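Local coordinates for protein tartronate semialdehyde reductase (Salmonella typhimurium, PDB 1VPD) that probably reduces tartronate semialdehyde (2-hydroxy-3-oxopropanoate) to D-glycerate with NADH or NADPH, the last step from galactarate to D-glycerate, at residues G17-K22 with K131-T136; V78-G81 with I85-G88; E119-P124 with K145-K150; N202-Y207 with M226-N231; K243-A248 with P260-V265. One frame throughout, in Å; residues are numbered along the deposited sequence. Where two conformers were deposited one is given.

Contacts 1, 2 and 3 belong to the N-terminal Rossmann-type domain, contacts 4 and 5 to the helical C-terminal one. Along the chain contact 2 is nested inside the loop that contact 1 closes, contact 3 alternates with contact 1, and the last two follow in series. Contact 1 joins two helices at the predicted dinucleotide site, contact 2 lies on the connection from strand 64-67 to strand 94-97, and contact 3 sets helix 145-156 on the same sheet. Contacts 2 and 4 are about 46 Å apart, centre to centre, on opposite sides of the chain's centre. Contact 5 holds K243, whose amine reaches the N-terminal domain, so both domains probably serve the cofactor site.

Contact 1: residues G17-K22 with K131-T136; sequences GKPMSK and KAIDGT
P19 lies against the backbone and side chains of A132 and I133. Its CB comes to 3.7 Å from I133 CA, while its CG meets the methyl CB of A132 at 3.9 Å. The I133 CB points away from the proline, but with CG1 beside the backbone N (chi1 -69°) that methylene swings back to 3.8 Å from P19 CB. M20, a selenomethionine, adds a looser touch from CG to A132 CB, and its side chain also packs on M68, M98 and F10. One water ties the backbones together, donating to P19 O at 2.8 Å and to I133 O at 2.9 Å; the side chain of N23 also bonds to I133 O. Helix 17-26 is the first helix of the Rossmann-type domain, with G17 fitting the last glycine of a GxGxxG pattern, and the whole 17-22 segment falls in the predicted NAD(+) site. Further out, S21 OG bonds to K18 O, and K18 and K22 both form salt bridges with D43. Past I133, G135 is the first residue to leave helical phi/psi, with positive phi, and there T136 OG1 donates to D134 OD1 over 2.6 Å, on the syn side of the carboxylate.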
# COMPACT_ATOMS: atom_id res chain seq x y z
N GLY A 17 3.92 7.16 -1.20
CA GLY A 17 4.73 7.89 -0.24
C GLY A 17 4.84 9.39 -0.51
O GLY A 17 4.79 10.20 0.40
N LYS A 18 5.03 9.73 -1.77
CA LYS A 18 5.20 11.15 -2.12
C LYS A 18 3.99 12.01 -1.69
O LYS A 18 4.17 12.96 -0.92
CB LYS A 18 5.53 11.33 -3.59
CG LYS A 18 5.81 12.78 -3.97
CD LYS A 18 6.56 12.87 -5.26
CE LYS A 18 5.64 12.89 -6.42
NZ LYS A 18 6.39 13.31 -7.65
N PRO A 19 2.77 11.70 -2.14
CA PRO A 19 1.62 12.49 -1.69
C PRO A 19 1.36 12.44 -0.19
O PRO A 19 0.87 13.44 0.38
CB PRO A 19 0.44 11.93 -2.49
CG PRO A 19 0.90 10.59 -2.97
CD PRO A 19 2.39 10.71 -3.16
N MSE A 20 1.66 11.32 0.46
CA MSE A 20 1.52 11.21 1.89
C MSE A 20 2.46 12.21 2.60
O MSE A 20 2.03 12.93 3.51
CB MSE A 20 1.82 9.78 2.32
CG MSE A 20 0.68 8.82 1.91
SE MSE A 20 1.24 6.94 2.02
CE MSE A 20 1.09 6.69 3.93
N SER A 21 3.71 12.24 2.18
CA SER A 21 4.69 13.17 2.75
C SER A 21 4.24 14.62 2.56
O SER A 21 4.40 15.44 3.47
CB SER A 21 6.09 12.93 2.18
OG SER A 21 6.23 13.37 0.84
N LYS A 22 3.66 14.92 1.40
CA LYS A 22 3.18 16.28 1.12
C LYS A 22 2.01 16.65 2.02
O LYS A 22 1.91 17.79 2.47
CB LYS A 22 2.85 16.45 -0.36
CG LYS A 22 4.08 16.46 -1.23
CD LYS A 22 3.71 16.78 -2.65
CE LYS A 22 4.90 16.73 -3.54
NZ LYS A 22 4.49 16.75 -4.97
N LYS A 131 -6.56 8.46 -2.94
CA LYS A 131 -6.77 8.75 -1.53
C LYS A 131 -5.47 9.05 -0.76
O LYS A 131 -5.51 9.68 0.30
CB LYS A 131 -7.54 7.62 -0.85
CG LYS A 131 -8.98 7.46 -1.38
CD LYS A 131 -9.78 6.49 -0.52
CE LYS A 131 -11.25 6.49 -0.91
NZ LYS A 131 -11.97 7.66 -0.32
N ALA A 132 -4.34 8.60 -1.30
CA ALA A 132 -3.04 9.04 -0.79
C ALA A 132 -2.91 10.54 -1.05
O ALA A 132 -2.49 11.30 -0.17
CB ALA A 132 -1.92 8.29 -1.48
N ILE A 133 -3.32 10.96 -2.24
CA ILE A 133 -3.26 12.38 -2.63
C ILE A 133 -4.17 13.23 -1.77
O ILE A 133 -3.73 14.23 -1.19
CB ILE A 133 -3.55 12.55 -4.15
CG1 ILE A 133 -2.40 11.98 -4.98
CG2 ILE A 133 -3.81 14.04 -4.50
CD1 ILE A 133 -2.73 11.74 -6.42
N ASP A 134 -5.44 12.84 -1.61
CA ASP A 134 -6.40 13.68 -0.91
C ASP A 134 -6.45 13.47 0.61
O ASP A 134 -7.19 14.15 1.32
CB ASP A 134 -7.78 13.64 -1.58
CG ASP A 134 -8.58 12.40 -1.25
OD1 ASP A 134 -8.12 11.55 -0.46
OD2 ASP A 134 -9.73 12.22 -1.74
N GLY A 135 -5.62 12.56 1.11
CA GLY A 135 -5.48 12.35 2.53
C GLY A 135 -6.61 11.63 3.23
O GLY A 135 -6.82 11.85 4.42
N THR A 136 -7.32 10.74 2.52
CA THR A 136 -8.44 10.01 3.08
C THR A 136 -8.18 8.50 3.17
O THR A 136 -9.12 7.72 3.32
CB THR A 136 -9.72 10.25 2.25
OG1 THR A 136 -9.53 9.83 0.90
CG2 THR A 136 -10.06 11.75 2.16
O HOH W 1 -0.95 14.91 -1.24

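Contact 2: residues V78-G81 with I85-G88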
# COMPACT_ATOMS: atom_id res chain seq x y z
N VAL A 78 16.63 -0.80 4.63
CA VAL A 78 16.54 0.56 5.14
C VAL A 78 16.61 0.59 6.69
O VAL A 78 17.26 1.48 7.27
CB VAL A 78 15.27 1.27 4.62
CG1 VAL A 78 14.93 2.50 5.44
CG2 VAL A 78 15.44 1.64 3.15
N ALA A 79 15.94 -0.35 7.33
CA ALA A 79 15.83 -0.34 8.78
C ALA A 79 17.06 -0.92 9.46
O ALA A 79 17.48 -0.41 10.51
CB ALA A 79 14.56 -1.08 9.23
N LEU A 80 17.62 -1.99 8.89
CA LEU A 80 18.63 -2.81 9.56
C LEU A 80 19.98 -2.87 8.88
O LEU A 80 20.95 -3.33 9.48
CB LEU A 80 18.10 -4.25 9.72
CG LEU A 80 16.73 -4.41 10.35
CD1 LEU A 80 16.42 -5.89 10.47
CD2 LEU A 80 16.68 -3.75 11.72
N GLY A 81 20.06 -2.40 7.65
CA GLY A 81 21.22 -2.62 6.81
C GLY A 81 22.29 -1.58 7.04
O GLY A 81 22.19 -0.76 7.95
N ILE A 85 18.50 2.69 9.52
CA ILE A 85 17.90 3.35 10.67
C ILE A 85 18.56 2.90 11.97
O ILE A 85 18.86 3.73 12.83
CB ILE A 85 16.38 3.09 10.71
CG1 ILE A 85 15.70 3.79 9.54
CG2 ILE A 85 15.78 3.54 12.04
CD1 ILE A 85 14.22 3.42 9.36
N ILE A 86 18.80 1.60 12.10
CA ILE A 86 19.29 1.04 13.34
C ILE A 86 20.67 1.59 13.72
O ILE A 86 21.00 1.63 14.90
CB ILE A 86 19.28 -0.50 13.29
CG1 ILE A 86 19.34 -1.08 14.71
CG2 ILE A 86 20.41 -1.04 12.42
CD1 ILE A 86 19.04 -2.59 14.76
N GLU A 87 21.45 2.01 12.73
CA GLU A 87 22.80 2.55 12.98
C GLU A 87 22.77 4.00 13.47
O GLU A 87 23.79 4.48 14.01
CB GLU A 87 23.67 2.41 11.72
CG GLU A 87 23.86 0.96 11.28
CD GLU A 87 24.82 0.78 10.11
OE1 GLU A 87 25.33 1.78 9.55
OE2 GLU A 87 25.08 -0.38 9.73
N GLY A 88 21.65 4.70 13.29
CA GLY A 88 21.53 6.09 13.72
C GLY A 88 20.52 6.37 14.83
O GLY A 88 20.50 7.47 15.40
O HOH W 2 23.52 -2.51 10.18
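This is a short helix-to-helix link in the Rossmann-type domain, on the connection from strand 64-67 to strand 94-97: the last carbonyls of helix 72-80 meet the first N-H groups of the short, weakly bonded helix 85-88. I85 N donates to V78 O over 2.8 Å, nearly straight at 161° and in the carbonyl plane. The next pair repeats the pattern, with I86 N giving a 2.9 Å bond to A79 O from a position tilted 24° out of that carbonyl's plane. The chain thus supplies two partners to carbonyls at the end of a helix. Side chains fill in around the bonds. I85 runs obliquely past V78, its CD1 4.1 Å from V78 CG1, and goes on to touch I65 and T67 of the sheet. I86 has CG1 anti to the backbone N (chi1 -161°), which carries CD1 to 4.0 Å from L80 CD2, and both residues also lean on L113 of helix 103-114. On the more exposed side the extended side chain of E87 brings OE2 toward G81 O, two acceptors that cannot bond to each other. A water lies 2.7 Å from E87 OE2 and 2.8 Å from L80 O and can donate to either, though it has more acceptors in reach than protons.

Contact 3: residues E119-P124 with K145-K150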
# COMPACT_ATOMS: atom_id res chain seq x y z
N GLU A 119 11.43 1.40 18.91
CA GLU A 119 10.04 0.94 18.91
C GLU A 119 9.54 0.88 17.47
O GLU A 119 10.13 1.50 16.60
CB GLU A 119 9.14 1.91 19.65
CG GLU A 119 9.64 2.32 21.03
CD GLU A 119 9.22 1.38 22.13
OE1 GLU A 119 8.68 0.27 21.85
OE2 GLU A 119 9.47 1.76 23.29
N MSE A 120 8.44 0.16 17.25
CA MSE A 120 7.93 -0.01 15.88
C MSE A 120 6.42 -0.21 15.85
O MSE A 120 5.86 -0.94 16.69
CB MSE A 120 8.61 -1.19 15.18
CG MSE A 120 8.17 -1.37 13.74
SE MSE A 120 9.15 -2.81 12.92
CE MSE A 120 8.21 -3.00 11.28
N LEU A 121 5.77 0.46 14.91
CA LEU A 121 4.39 0.16 14.52
C LEU A 121 4.40 -0.32 13.07
O LEU A 121 5.14 0.21 12.24
CB LEU A 121 3.50 1.40 14.59
CG LEU A 121 3.36 2.15 15.92
CD1 LEU A 121 2.57 3.42 15.71
CD2 LEU A 121 2.71 1.25 16.92
N ASP A 122 3.54 -1.30 12.77
CA ASP A 122 3.24 -1.65 11.38
C ASP A 122 1.90 -1.03 11.02
O ASP A 122 0.86 -1.43 11.55
CB ASP A 122 3.31 -3.16 11.09
CG ASP A 122 2.30 -4.01 11.85
OD1 ASP A 122 2.19 -3.88 13.10
OD2 ASP A 122 1.62 -4.90 11.28
N ALA A 123 1.94 -0.01 10.17
CA ALA A 123 0.78 0.82 9.84
C ALA A 123 0.56 0.95 8.32
O ALA A 123 0.59 2.06 7.77
CB ALA A 123 0.95 2.20 10.46
N PRO A 124 0.32 -0.17 7.64
CA PRO A 124 -0.00 -0.14 6.22
C PRO A 124 -1.33 0.56 5.96
O PRO A 124 -2.14 0.82 6.87
CB PRO A 124 -0.05 -1.63 5.82
CG PRO A 124 -0.36 -2.35 7.09
CD PRO A 124 0.33 -1.55 8.17
N LYS A 145 -0.14 -0.05 22.17
CA LYS A 145 -1.17 0.98 22.21
C LYS A 145 -0.63 2.37 22.58
O LYS A 145 -1.09 3.37 22.06
CB LYS A 145 -2.29 0.61 23.19
CG LYS A 145 -3.48 1.59 23.21
CD LYS A 145 -4.02 1.90 21.80
CE LYS A 145 -5.53 2.15 21.78
NZ LYS A 145 -5.89 3.61 21.79
N ALA A 146 0.32 2.43 23.50
CA ALA A 146 0.87 3.71 23.94
C ALA A 146 1.55 4.42 22.79
O ALA A 146 1.43 5.63 22.67
CB ALA A 146 1.83 3.54 25.07
N ILE A 147 2.24 3.65 21.95
CA ILE A 147 2.95 4.20 20.80
C ILE A 147 1.95 4.61 19.72
O ILE A 147 2.06 5.68 19.13
CB ILE A 147 4.01 3.20 20.28
CG1 ILE A 147 4.97 2.75 21.39
CG2 ILE A 147 4.77 3.76 19.10
CD1 ILE A 147 5.87 3.82 21.92
N PHE A 148 0.95 3.75 19.48
CA PHE A 148 -0.17 4.11 18.62
C PHE A 148 -0.79 5.46 19.03
O PHE A 148 -0.98 6.35 18.21
CB PHE A 148 -1.23 3.00 18.63
CG PHE A 148 -2.47 3.32 17.85
CD1 PHE A 148 -2.56 2.98 16.49
CD2 PHE A 148 -3.53 3.99 18.45
CE1 PHE A 148 -3.69 3.31 15.77
CE2 PHE A 148 -4.65 4.32 17.73
CZ PHE A 148 -4.74 3.98 16.38
N ASP A 149 -1.10 5.59 20.32
CA ASP A 149 -1.77 6.79 20.82
C ASP A 149 -0.88 8.02 20.65
O ASP A 149 -1.35 9.08 20.26
CB ASP A 149 -2.13 6.63 22.31
CG ASP A 149 -3.32 5.74 22.53
OD1 ASP A 149 -4.08 5.45 21.56
OD2 ASP A 149 -3.59 5.28 23.66
N LYS A 150 0.42 7.85 20.88
CA LYS A 150 1.35 8.96 20.78
C LYS A 150 1.46 9.51 19.36
O LYS A 150 1.58 10.71 19.18
CB LYS A 150 2.72 8.55 21.29
CG LYS A 150 3.73 9.69 21.27
CD LYS A 150 4.98 9.32 22.02
CE LYS A 150 5.88 10.54 22.17
NZ LYS A 150 7.14 10.17 22.86
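A backbone bond of 2.8 Å from D149 N to K145 O closes the helical turn that sets I147 and F148 against L121 of the neighbouring strand. In one of its two conformers K145 NZ also bridges to D149 OD1 along the outer side of this turn, well away from the strand. Across the contact the meeting is apolar. I147 CG2, anti to its own backbone N with CG1 beside it (chi1 -55°), presses on the branch point of L121, 3.8 Å from L121 CG. L121 CD2 continues to 4.0 Å from F148 N, and so covers the start of the next residue's backbone. The other arm of I147 ends in CD1, which E119 crosses at about a right angle, its CG 4.2 Å from that methyl. The F148 ring itself turns aside toward V141 and meets H164 with planes about 35° apart. The axes of strand segment 119-122 and helix segment 145-150 approach to 8.9 Å and cross at -75°, leaving room for one layer of side chains. L121 and M120 point to different faces of the sheet, M120 packing on helix 103-114. Helix 145-156 is the connection between strands 137-142 and 161-166, which run parallel: a beta-alpha-beta crossover laid over one face of the sheet in this Rossmann-type domain.

Contact 4: residues N202-Y207 with M226-N231; sequences NPDLVY and MVMDRN
Here the start of one helix packs on the end of another, a buried contact in the outer part of the helical C-terminal domain: the first turn of helix 203-210 receives a single side chain, M228, from the last turn of helix 218-228. M228 is a selenomethionine, and its selenium settles on the backbone, with SE 3.5 Å from D204 CA. P203 flanks it more loosely, P203 CB lying 4.4 Å from SE. The M228 chain runs out extended and then bends at chi3 (-73°), which sends the methyl toward Y207, where M228 CE stands obliquely to the ring, 4.0 Å from CD2. Both helix ends are dressed by the chain itself. N202 is the N-cap of the receiving helix, its OD1 taking L205 N on an in-plane lone pair at 3.3 Å, with a weaker bond from D204 N. The other helix finishes in a Schellman motif at R230, where N231 N bonds to M226 O at 2.8 Å and R230 N to V227 O at 3.0 Å. Y207 OH is bound by D221. R299, the C-terminal residue, takes N202 ND2 on its backbone O. The contact is therefore apolar at its centre, while at its edge R299 bridges the carboxylates of both D204 and D229 and probably offsets their like charge, 6.8 Å apart between D204 OD2 and D229 OD1.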
# COMPACT_ATOMS: atom_id res chain seq x y z
N ASN A 202 -23.95 -2.32 -23.07
CA ASN A 202 -22.86 -1.39 -22.92
C ASN A 202 -22.41 -1.30 -21.47
O ASN A 202 -23.24 -1.03 -20.60
CB ASN A 202 -23.34 -0.02 -23.39
CG ASN A 202 -22.26 1.02 -23.32
OD1 ASN A 202 -21.98 1.54 -22.26
ND2 ASN A 202 -21.63 1.33 -24.45
N PRO A 203 -21.13 -1.56 -21.18
CA PRO A 203 -20.68 -1.60 -19.78
C PRO A 203 -20.74 -0.27 -19.04
O PRO A 203 -20.84 -0.24 -17.81
CB PRO A 203 -19.24 -2.14 -19.87
CG PRO A 203 -18.78 -1.84 -21.29
CD PRO A 203 -20.04 -1.89 -22.12
N ASP A 204 -20.70 0.85 -19.75
CA ASP A 204 -20.86 2.13 -19.08
C ASP A 204 -22.28 2.28 -18.53
O ASP A 204 -22.47 2.78 -17.43
CB ASP A 204 -20.52 3.27 -20.06
CG ASP A 204 -20.13 4.56 -19.38
OD1 ASP A 204 -20.31 4.73 -18.15
OD2 ASP A 204 -19.66 5.50 -20.06
N LEU A 205 -23.28 1.83 -19.28
CA LEU A 205 -24.65 1.82 -18.78
C LEU A 205 -24.80 0.83 -17.60
O LEU A 205 -25.47 1.14 -16.62
CB LEU A 205 -25.63 1.48 -19.89
CG LEU A 205 -25.65 2.44 -21.08
CD1 LEU A 205 -26.68 1.97 -22.11
CD2 LEU A 205 -25.96 3.86 -20.62
N VAL A 206 -24.11 -0.30 -17.66
CA VAL A 206 -24.10 -1.26 -16.54
C VAL A 206 -23.53 -0.57 -15.29
O VAL A 206 -24.14 -0.58 -14.22
CB VAL A 206 -23.30 -2.53 -16.86
CG1 VAL A 206 -23.11 -3.40 -15.57
CG2 VAL A 206 -23.98 -3.34 -17.98
N TYR A 207 -22.36 0.05 -15.44
CA TYR A 207 -21.72 0.78 -14.36
C TYR A 207 -22.65 1.82 -13.77
O TYR A 207 -22.88 1.86 -12.57
CB TYR A 207 -20.40 1.41 -14.81
CG TYR A 207 -19.83 2.40 -13.83
CD1 TYR A 207 -19.52 2.02 -12.53
CD2 TYR A 207 -19.63 3.73 -14.20
CE1 TYR A 207 -19.01 2.93 -11.62
CE2 TYR A 207 -19.12 4.64 -13.29
CZ TYR A 207 -18.81 4.25 -12.01
OH TYR A 207 -18.30 5.18 -11.12
N MSE A 226 -11.35 3.67 -15.27
CA MSE A 226 -10.00 3.41 -15.79
C MSE A 226 -10.03 2.33 -16.86
O MSE A 226 -9.45 2.49 -17.93
CB MSE A 226 -9.04 3.02 -14.66
CG MSE A 226 -8.80 4.14 -13.66
SE MSE A 226 -7.49 3.67 -12.29
CE MSE A 226 -5.90 3.39 -13.40
N VAL A 227 -10.70 1.21 -16.56
CA VAL A 227 -10.82 0.14 -17.55
C VAL A 227 -11.46 0.66 -18.83
O VAL A 227 -10.95 0.43 -19.92
CB VAL A 227 -11.64 -1.05 -17.00
CG1 VAL A 227 -11.87 -2.08 -18.09
CG2 VAL A 227 -10.95 -1.68 -15.81
N MSE A 228 -12.58 1.36 -18.71
CA MSE A 228 -13.34 1.72 -19.88
C MSE A 228 -12.59 2.76 -20.72
O MSE A 228 -12.71 2.76 -21.94
CB MSE A 228 -14.75 2.19 -19.49
CG MSE A 228 -15.61 1.06 -18.95
SE MSE A 228 -17.42 1.64 -18.69
CE MSE A 228 -17.16 2.73 -17.18
N ASP A 229 -11.79 3.60 -20.05
CA ASP A 229 -10.95 4.61 -20.72
C ASP A 229 -9.59 4.08 -21.17
O ASP A 229 -8.78 4.83 -21.77
CB ASP A 229 -10.76 5.82 -19.81
CG ASP A 229 -12.04 6.61 -19.61
OD1 ASP A 229 -12.94 6.51 -20.45
OD2 ASP A 229 -12.24 7.32 -18.63
N ARG A 230 -9.33 2.80 -20.90
CA ARG A 230 -8.08 2.13 -21.26
C ARG A 230 -6.89 2.78 -20.56
O ARG A 230 -5.79 2.87 -21.13
CB ARG A 230 -7.89 2.08 -22.79
CG ARG A 230 -9.18 1.77 -23.59
CD ARG A 230 -9.93 0.52 -23.08
NE ARG A 230 -9.12 -0.68 -23.21
CZ ARG A 230 -9.41 -1.85 -22.65
NH1 ARG A 230 -10.49 -1.98 -21.89
NH2 ARG A 230 -8.64 -2.90 -22.88
N ASN A 231 -7.12 3.25 -19.35
CA ASN A 231 -6.07 3.83 -18.52
C ASN A 231 -5.61 2.82 -17.48
O ASN A 231 -6.28 2.64 -16.47
CB ASN A 231 -6.58 5.07 -17.82
CG ASN A 231 -5.59 5.63 -16.81
OD1 ASN A 231 -4.39 5.31 -16.83
ND2 ASN A 231 -6.10 6.44 -15.90

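Contact 5: residues K243-A248 with P260-V265; sequences KDLANA and PLTAAV
Helices 238-255 and 260-274 come nearest here at L245 and T262, whose CA atoms are 7.0 Å apart. L245 does the work from its side. With CG beside the backbone N (chi1 -60°), the leucine reaches toward the other helix, where its two methyls go to neighbours one turn apart. L245 CD2 meets T262 CG2 at 4.0 Å, the two side chains passing obliquely, while L245 CD1 lies 4.3 Å from V265 CG1. T262 offers its methyl because CG2 is anti to the backbone N (chi1 -63° for OG1), which leaves the hydroxyl to one side of the meeting. A248, one turn beyond L245, turns its CB toward the second helix without closing on it. Around this seam M269 also touches L245, and the long helix 170-198 reaches the second helix through V180 on T262 and L184 on V265, so the three helices enclose a buried apolar patch.

The polar end of the first segment looks elsewhere. K243 NZ makes a 2.8 Å salt bridge to D244 OD1, standing above the carboxylate plane by 36°, and also bonds to S100 O in the N-terminal domain. D244 OD2 is held by Q179 NE2. K243 and S100 are both predicted to bind NAD(+), and the side chain of K175, the predicted catalytic residue, is about 10 Å from that of L245. The segments thus belong to two consecutive helices of the C-terminal domain, joined by a short loop, the first of which carries a lysine to the probable cofactor cleft between the domains.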
# COMPACT_ATOMS: atom_id res chain seq x y z
N LYS A 243 2.76 -9.79 -4.85
CA LYS A 243 3.49 -9.93 -3.58
C LYS A 243 2.53 -9.97 -2.39
O LYS A 243 2.69 -10.82 -1.49
CB LYS A 243 4.54 -8.82 -3.46
CG LYS A 243 5.20 -8.64 -2.10
CD LYS A 243 4.46 -7.67 -1.19
CE LYS A 243 4.32 -6.26 -1.77
NZ LYS A 243 3.68 -5.29 -0.80
N ASP A 244 1.53 -9.09 -2.40
CA ASP A 244 0.54 -9.09 -1.31
C ASP A 244 -0.26 -10.40 -1.29
O ASP A 244 -0.50 -10.95 -0.22
CB ASP A 244 -0.43 -7.92 -1.42
CG ASP A 244 0.20 -6.59 -1.08
OD1 ASP A 244 1.24 -6.54 -0.36
OD2 ASP A 244 -0.29 -5.54 -1.54
N LEU A 245 -0.70 -10.88 -2.45
CA LEU A 245 -1.44 -12.15 -2.46
C LEU A 245 -0.56 -13.33 -2.06
O LEU A 245 -1.05 -14.26 -1.40
CB LEU A 245 -2.14 -12.43 -3.79
CG LEU A 245 -3.18 -11.40 -4.25
CD1 LEU A 245 -4.00 -12.03 -5.38
CD2 LEU A 245 -4.09 -10.91 -3.11
N ALA A 246 0.72 -13.33 -2.45
CA ALA A 246 1.66 -14.34 -1.99
C ALA A 246 1.73 -14.35 -0.47
O ALA A 246 1.69 -15.41 0.15
CB ALA A 246 3.03 -14.13 -2.59
N ASN A 247 1.82 -13.17 0.13
CA ASN A 247 1.83 -13.07 1.58
C ASN A 247 0.52 -13.56 2.20
O ASN A 247 0.54 -14.27 3.22
CB ASN A 247 2.14 -11.64 2.02
CG ASN A 247 3.59 -11.25 1.74
OD1 ASN A 247 4.48 -12.12 1.56
ND2 ASN A 247 3.86 -9.94 1.73
N ALA A 248 -0.61 -13.23 1.57
CA ALA A 248 -1.91 -13.67 2.08
C ALA A 248 -2.03 -15.19 2.05
O ALA A 248 -2.47 -15.82 3.01
CB ALA A 248 -3.04 -13.03 1.32
N PRO A 260 -9.65 -19.89 -1.42
CA PRO A 260 -9.85 -20.35 -2.80
C PRO A 260 -9.91 -19.24 -3.85
O PRO A 260 -9.32 -19.38 -4.95
CB PRO A 260 -11.18 -21.11 -2.74
CG PRO A 260 -11.91 -20.51 -1.55
CD PRO A 260 -10.80 -20.23 -0.55
N LEU A 261 -10.62 -18.15 -3.55
CA LEU A 261 -10.79 -17.11 -4.58
C LEU A 261 -9.48 -16.34 -4.80
O LEU A 261 -9.11 -16.06 -5.93
CB LEU A 261 -11.96 -16.20 -4.26
CG LEU A 261 -13.30 -16.93 -4.11
CD1 LEU A 261 -14.36 -15.90 -3.74
CD2 LEU A 261 -13.72 -17.68 -5.37
N THR A 262 -8.77 -16.07 -3.71
CA THR A 262 -7.45 -15.46 -3.76
C THR A 262 -6.49 -16.35 -4.54
O THR A 262 -5.73 -15.87 -5.39
CB THR A 262 -6.92 -15.20 -2.33
OG1 THR A 262 -7.76 -14.26 -1.64
CG2 THR A 262 -5.56 -14.57 -2.38
N ALA A 263 -6.52 -17.65 -4.27
CA ALA A 263 -5.66 -18.58 -5.00
C ALA A 263 -5.94 -18.51 -6.51
O ALA A 263 -5.01 -18.49 -7.33
CB ALA A 263 -5.81 -19.98 -4.49
N ALA A 264 -7.22 -18.43 -6.88
CA ALA A 264 -7.59 -18.30 -8.29
C ALA A 264 -7.12 -16.98 -8.89
O ALA A 264 -6.54 -16.97 -9.99
CB ALA A 264 -9.09 -18.45 -8.49
N VAL A 265 -7.35 -15.87 -8.19
CA VAL A 265 -6.95 -14.57 -8.75
C VAL A 265 -5.42 -14.44 -8.83
O VAL A 265 -4.90 -13.84 -9.77
CB VAL A 265 -7.62 -13.42 -8.00
CG1 VAL A 265 -7.06 -12.08 -8.44
CG2 VAL A 265 -9.12 -13.49 -8.24